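Local coordinates for protein mirolysin (Tannerella forsythia, PDB 6R7V) that probably cleaves peptide bonds as a zinc-dependent metallopeptidase of the pappalysin family, made as a latent zymogen, at residues Q70-D84 / G202-D214. The protein carries 1 engineered substitution. Residues are numbered along the deposited sequence; the frame is centred on the assembly and turned at random.
Sequences QIQVLNEDFRRMNAD and GRTATHAVGHWLD. Engineered in segment 202-214: A208 (natural residue Glu). With ZN (zinc ion), chain D.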
loop_
_atom_site.group_PDB
_atom_site.type_symbol
_atom_site.label_atom_id
_atom_site.label_comp_id
_atom_site.label_asym_id
_atom_site.label_seq_id
_atom_site.Cartn_x
_atom_site.Cartn_y
_atom_site.Cartn_z
ATOM N N GLN A 70 12.412 -1.565 -5.890
ATOM C CA GLN A 70 11.055 -1.412 -5.373
ATOM C C GLN A 70 10.504 -0.014 -5.636
ATOM O O GLN A 70 9.310 0.140 -5.965
ATOM C CB GLN A 70 11.007 -1.713 -3.867
ATOM C CG GLN A 70 9.589 -1.599 -3.286
ATOM C CD GLN A 70 8.659 -2.624 -3.903
ATOM O OE1 GLN A 70 8.746 -3.805 -3.577
ATOM N NE2 GLN A 70 7.739 -2.228 -4.765
ATOM N N ILE A 71 11.356 1.010 -5.501
ATOM C CA ILE A 71 10.920 2.376 -5.762
ATOM C C ILE A 71 10.557 2.510 -7.240
ATOM O O ILE A 71 9.550 3.161 -7.581
ATOM C CB ILE A 71 12.005 3.377 -5.335
ATOM C CG1 ILE A 71 12.347 3.170 -3.851
ATOM C CG2 ILE A 71 11.511 4.829 -5.569
ATOM C CD1 ILE A 71 11.143 3.263 -2.833
ATOM N N GLN A 72 11.339 1.839 -8.108
ATOM C CA GLN A 72 11.042 1.814 -9.554
ATOM C C GLN A 72 9.649 1.224 -9.817
ATOM O O GLN A 72 8.855 1.806 -10.569
ATOM C CB GLN A 72 12.095 0.989 -10.285
ATOM C CG GLN A 72 11.914 1.006 -11.798
ATOM C CD GLN A 72 12.914 0.134 -12.524
ATOM O OE1 GLN A 72 13.495 -0.812 -11.971
ATOM N NE2 GLN A 72 13.124 0.434 -13.795
ATOM N N VAL A 73 9.335 0.101 -9.155
ATOM C CA VAL A 73 8.027 -0.535 -9.335
ATOM C C VAL A 73 6.901 0.397 -8.860
ATOM O O VAL A 73 5.881 0.525 -9.556
ATOM C CB VAL A 73 7.983 -1.881 -8.575
ATOM C CG1 VAL A 73 6.546 -2.428 -8.494
ATOM C CG2 VAL A 73 8.887 -2.929 -9.237
ATOM N N LEU A 74 7.067 1.075 -7.710
ATOM C CA LEU A 74 6.009 1.986 -7.270
ATOM C C LEU A 74 5.785 3.094 -8.285
ATOM O O LEU A 74 4.652 3.409 -8.604
ATOM C CB LEU A 74 6.308 2.599 -5.904
ATOM C CG LEU A 74 6.414 1.608 -4.721
ATOM C CD1 LEU A 74 6.818 2.342 -3.451
ATOM C CD2 LEU A 74 5.047 0.936 -4.434
ATOM N N ASN A 75 6.864 3.628 -8.841
ATOM C CA ASN A 75 6.738 4.688 -9.844
ATOM C C ASN A 75 6.116 4.180 -11.132
ATOM O O ASN A 75 5.398 4.943 -11.774
ATOM C CB ASN A 75 8.080 5.333 -10.101
ATOM C CG ASN A 75 8.411 6.322 -8.990
ATOM O OD1 ASN A 75 7.588 7.171 -8.687
ATOM N ND2 ASN A 75 9.574 6.235 -8.373
ATOM N N GLU A 76 6.308 2.915 -11.474
ATOM C CA GLU A 76 5.626 2.355 -12.634
ATOM C C GLU A 76 4.154 2.165 -12.359
ATOM O O GLU A 76 3.296 2.661 -13.115
ATOM C CB GLU A 76 6.209 0.977 -12.999
ATOM C CG GLU A 76 7.613 1.052 -13.577
ATOM C CD GLU A 76 8.213 -0.303 -13.925
ATOM O OE1 GLU A 76 7.507 -1.335 -13.856
ATOM O OE2 GLU A 76 9.419 -0.327 -14.251
ATOM N N ASP A 77 3.826 1.480 -11.238
ATOM C CA ASP A 77 2.420 1.132 -11.003
ATOM C C ASP A 77 1.541 2.330 -10.720
ATOM O O ASP A 77 0.362 2.300 -11.118
ATOM C CB ASP A 77 2.353 0.127 -9.853
ATOM C CG ASP A 77 3.020 -1.220 -10.175
ATOM O OD1 ASP A 77 3.356 -1.455 -11.367
ATOM O OD2 ASP A 77 3.161 -2.050 -9.252
ATOM N N PHE A 78 2.067 3.349 -10.042
ATOM C CA PHE A 78 1.292 4.553 -9.714
ATOM C C PHE A 78 1.310 5.610 -10.824
ATOM O O PHE A 78 0.760 6.708 -10.644
ATOM C CB PHE A 78 1.804 5.141 -8.390
ATOM C CG PHE A 78 1.329 4.378 -7.180
ATOM C CD1 PHE A 78 1.996 3.230 -6.749
ATOM C CD2 PHE A 78 0.176 4.765 -6.502
ATOM C CE1 PHE A 78 1.496 2.473 -5.680
ATOM C CE2 PHE A 78 -0.294 4.020 -5.393
ATOM C CZ PHE A 78 0.383 2.895 -4.984
ATOM N N ARG A 79 1.895 5.280 -11.988
ATOM C CA ARG A 79 1.875 6.228 -13.115
ATOM C C ARG A 79 1.449 5.489 -14.393
ATOM O O ARG A 79 1.644 6.017 -15.503
ATOM C CB ARG A 79 3.248 6.876 -13.280
ATOM C CG ARG A 79 3.624 7.787 -12.104
ATOM C CD ARG A 79 4.922 8.532 -12.376
ATOM N NE ARG A 79 6.060 7.650 -12.621
ATOM C CZ ARG A 79 7.246 8.090 -13.029
ATOM N NH1 ARG A 79 7.441 9.381 -13.254
ATOM N NH2 ARG A 79 8.235 7.237 -13.251
ATOM N N ARG A 80 0.860 4.285 -14.248
ATOM C CA ARG A 80 0.518 3.410 -15.378
ATOM C C ARG A 80 1.685 3.332 -16.408
ATOM O O ARG A 80 1.491 3.408 -17.634
ATOM C CB ARG A 80 -0.812 3.797 -16.038
ATOM C CG ARG A 80 -1.343 2.620 -16.879
ATOM C CD ARG A 80 -2.858 2.496 -16.985
ATOM N NE ARG A 80 -3.230 1.300 -17.747
ATOM C CZ ARG A 80 -3.274 0.046 -17.272
ATOM N NH1 ARG A 80 -2.950 -0.214 -16.003
ATOM N NH2 ARG A 80 -3.602 -0.964 -18.075
ATOM N N MET A 81 2.897 3.121 -15.883
ATOM C CA MET A 81 4.088 2.925 -16.680
ATOM C C MET A 81 4.620 1.515 -16.514
ATOM O O MET A 81 5.714 1.222 -17.012
ATOM C CB MET A 81 5.136 3.967 -16.337
ATOM C CG MET A 81 4.724 5.349 -16.806
ATOM S SD MET A 81 5.884 6.598 -16.259
ATOM C CE MET A 81 7.235 6.213 -17.274
ATOM N N ASN A 82 3.837 0.628 -15.879
ATOM C CA ASN A 82 4.205 -0.800 -15.785
ATOM C C ASN A 82 4.091 -1.415 -17.180
ATOM O O ASN A 82 3.046 -1.272 -17.817
ATOM C CB ASN A 82 3.266 -1.529 -14.790
ATOM C CG ASN A 82 1.790 -1.208 -14.932
ATOM O OD1 ASN A 82 1.384 -0.024 -14.889
ATOM N ND2 ASN A 82 0.963 -2.268 -15.039
ATOM N N ALA A 83 5.123 -2.108 -17.655
ATOM C CA ALA A 83 5.014 -2.711 -18.999
ATOM C C ALA A 83 3.859 -3.699 -19.098
ATOM O O ALA A 83 3.228 -3.795 -20.168
ATOM C CB ALA A 83 6.320 -3.390 -19.392
ATOM N N ASP A 84 3.527 -4.400 -17.990
ATOM C CA ASP A 84 2.418 -5.352 -18.041
ATOM C C ASP A 84 1.032 -4.671 -18.083
ATOM O O ASP A 84 0.040 -5.392 -18.078
ATOM C CB ASP A 84 2.486 -6.420 -16.941
ATOM C CG ASP A 84 2.488 -5.960 -15.492
ATOM O OD1 ASP A 84 2.268 -4.756 -15.240
ATOM O OD2 ASP A 84 2.722 -6.808 -14.602
ATOM N N GLY A 202 7.495 -6.857 -6.905
ATOM C CA GLY A 202 7.318 -5.658 -6.093
ATOM C C GLY A 202 5.883 -5.243 -5.878
ATOM O O GLY A 202 5.644 -4.117 -5.403
ATOM N N ARG A 203 4.913 -6.148 -6.151
ATOM C CA ARG A 203 3.514 -5.741 -5.985
ATOM C C ARG A 203 3.013 -5.857 -4.550
ATOM O O ARG A 203 1.949 -5.329 -4.252
ATOM C CB ARG A 203 2.572 -6.496 -6.945
ATOM C CG ARG A 203 2.329 -5.743 -8.238
ATOM C CD ARG A 203 3.580 -5.542 -9.088
ATOM N NE ARG A 203 3.291 -4.641 -10.207
ATOM C CZ ARG A 203 2.967 -5.057 -11.424
ATOM N NH1 ARG A 203 2.852 -6.358 -11.684
ATOM N NH2 ARG A 203 2.705 -4.177 -12.383
ATOM N N THR A 204 3.712 -6.543 -3.657
ATOM C CA THR A 204 3.301 -6.557 -2.250
ATOM C C THR A 204 3.321 -5.100 -1.751
ATOM O O THR A 204 2.374 -4.639 -1.096
ATOM C CB THR A 204 4.178 -7.495 -1.405
ATOM O OG1 THR A 204 4.061 -8.815 -1.951
ATOM C CG2 THR A 204 3.757 -7.517 0.047
ATOM N N ALA A 205 4.375 -4.352 -2.097
ATOM C CA ALA A 205 4.404 -2.949 -1.660
ATOM C C ALA A 205 3.414 -2.087 -2.432
ATOM O O ALA A 205 2.865 -1.174 -1.841
ATOM C CB ALA A 205 5.817 -2.375 -1.795
ATOM N N THR A 206 3.178 -2.356 -3.739
ATOM C CA THR A 206 2.155 -1.562 -4.446
ATOM C C THR A 206 0.813 -1.710 -3.746
ATOM O O THR A 206 0.121 -0.706 -3.489
ATOM C CB THR A 206 2.029 -2.044 -5.907
ATOM O OG1 THR A 206 3.294 -1.754 -6.522
ATOM C CG2 THR A 206 0.950 -1.284 -6.687
ATOM N N HIS A 207 0.470 -2.965 -3.382
ATOM C CA HIS A 207 -0.780 -3.267 -2.691
ATOM C C HIS A 207 -0.822 -2.557 -1.311
ATOM O O HIS A 207 -1.840 -1.935 -0.968
ATOM C CB HIS A 207 -0.841 -4.792 -2.552
ATOM C CG HIS A 207 -1.983 -5.326 -1.755
ATOM N ND1 HIS A 207 -3.053 -5.955 -2.365
ATOM C CD2 HIS A 207 -2.149 -5.370 -0.411
ATOM C CE1 HIS A 207 -3.836 -6.353 -1.377
ATOM N NE2 HIS A 207 -3.336 -5.997 -0.184
ATOM N N ALA A 208 0.270 -2.662 -0.524
ATOM C CA ALA A 208 0.305 -2.056 0.819
ATOM C C ALA A 208 0.218 -0.556 0.730
ATOM O O ALA A 208 -0.466 0.068 1.550
ATOM C CB ALA A 208 1.584 -2.446 1.538
ATOM N N VAL A 209 0.943 0.053 -0.222
ATOM C CA VAL A 209 0.894 1.519 -0.382
ATOM C C VAL A 209 -0.547 1.924 -0.790
ATOM O O VAL A 209 -1.030 2.968 -0.333
ATOM C CB VAL A 209 1.996 2.029 -1.363
ATOM C CG1 VAL A 209 1.827 3.508 -1.704
ATOM C CG2 VAL A 209 3.384 1.772 -0.785
ATOM N N GLY A 210 -1.241 1.078 -1.574
ATOM C CA GLY A 210 -2.644 1.337 -1.876
ATOM C C GLY A 210 -3.442 1.464 -0.587
ATOM O O GLY A 210 -4.222 2.396 -0.449
ATOM N N HIS A 211 -3.256 0.539 0.404
ATOM C CA HIS A 211 -3.953 0.706 1.711
ATOM C C HIS A 211 -3.536 1.987 2.452
ATOM O O HIS A 211 -4.386 2.654 3.046
ATOM C CB HIS A 211 -3.661 -0.465 2.638
ATOM C CG HIS A 211 -4.188 -1.810 2.207
ATOM N ND1 HIS A 211 -5.532 -2.027 1.941
ATOM C CD2 HIS A 211 -3.544 -2.995 2.150
ATOM C CE1 HIS A 211 -5.658 -3.334 1.726
ATOM N NE2 HIS A 211 -4.504 -3.953 1.864
ATOM N N TRP A 212 -2.238 2.314 2.433
ATOM C CA TRP A 212 -1.778 3.552 3.082
ATOM C C TRP A 212 -2.430 4.799 2.428
ATOM O O TRP A 212 -2.554 5.855 3.080
ATOM C CB TRP A 212 -0.250 3.559 2.971
ATOM C CG TRP A 212 0.426 4.736 3.590
ATOM C CD1 TRP A 212 0.650 4.958 4.922
ATOM C CD2 TRP A 212 1.015 5.822 2.889
ATOM N NE1 TRP A 212 1.314 6.146 5.089
ATOM C CE2 TRP A 212 1.514 6.725 3.857
ATOM C CE3 TRP A 212 1.129 6.145 1.534
ATOM C CZ2 TRP A 212 2.174 7.912 3.499
ATOM C CZ3 TRP A 212 1.768 7.320 1.181
ATOM C CH2 TRP A 212 2.250 8.209 2.158
ATOM N N LEU A 213 -2.873 4.656 1.145
ATOM C CA LEU A 213 -3.579 5.664 0.390
ATOM C C LEU A 213 -5.100 5.388 0.337
ATOM O O LEU A 213 -5.818 5.851 -0.563
ATOM C CB LEU A 213 -2.976 5.831 -1.007
ATOM C CG LEU A 213 -1.542 6.383 -1.012
ATOM C CD1 LEU A 213 -0.975 6.382 -2.403
ATOM C CD2 LEU A 213 -1.474 7.806 -0.362
ATOM N N ASP A 214 -5.596 4.701 1.361
ATOM C CA ASP A 214 -7.023 4.553 1.682
ATOM C C ASP A 214 -7.765 3.469 0.901
ATOM O O ASP A 214 -9.000 3.355 1.048
ATOM C CB ASP A 214 -7.781 5.908 1.523
ATOM C CG ASP A 214 -8.769 6.180 2.619
ATOM O OD1 ASP A 214 -8.631 5.583 3.680
ATOM O OD2 ASP A 214 -9.704 6.988 2.391
HETATM ZN ZN ZN D . -4.135 -5.951 1.672
HETATM O O HOH W 1 6.867 -5.584 -2.788
#
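R203 lies between two carboxylates and is gripped by both. D77 meets it side-on: OD2 takes NE at 2.8 Å on its syn side, and OD1 takes NH2 at 3.0 Å from above the carboxylate plane. The D77 carboxylate and R203 guanidinium planes are 36° apart. D84 meets the guanidinium end-on, with OD1 on NH2 at 2.9 Å and OD2 on NH1, both through syn lone pairs. The R203 chain starts away from helix 64-77 and bends at chi2 (63°), which brings its end back. T206 OG1 donates to the anti side of D77 OD2 at 2.7 Å. N82 ND2 also donates to D84 OD1, nearly in line with its C-O bond. At the other end Q70 NE2 binds G202 O at 2.9 Å in the carbonyl plane, while Q70 OE1 accepts from G190 N. Between these ends L74 CD2 lies against T206 and V209. The F78 ring puts CZ 3.6 Å from V209 CG1 and its edge toward T206 O. Helix 64-77 thus packs on helix 203-212, which carries zinc ligands H207 and H211 of the metzincin motif; A208 is engineered from Glu. C6 and H217 complete the site. Four charge-assisted bonds fix the R203 guanidinium, and the two aspartates probably stabilise its positive charge in this buried interface.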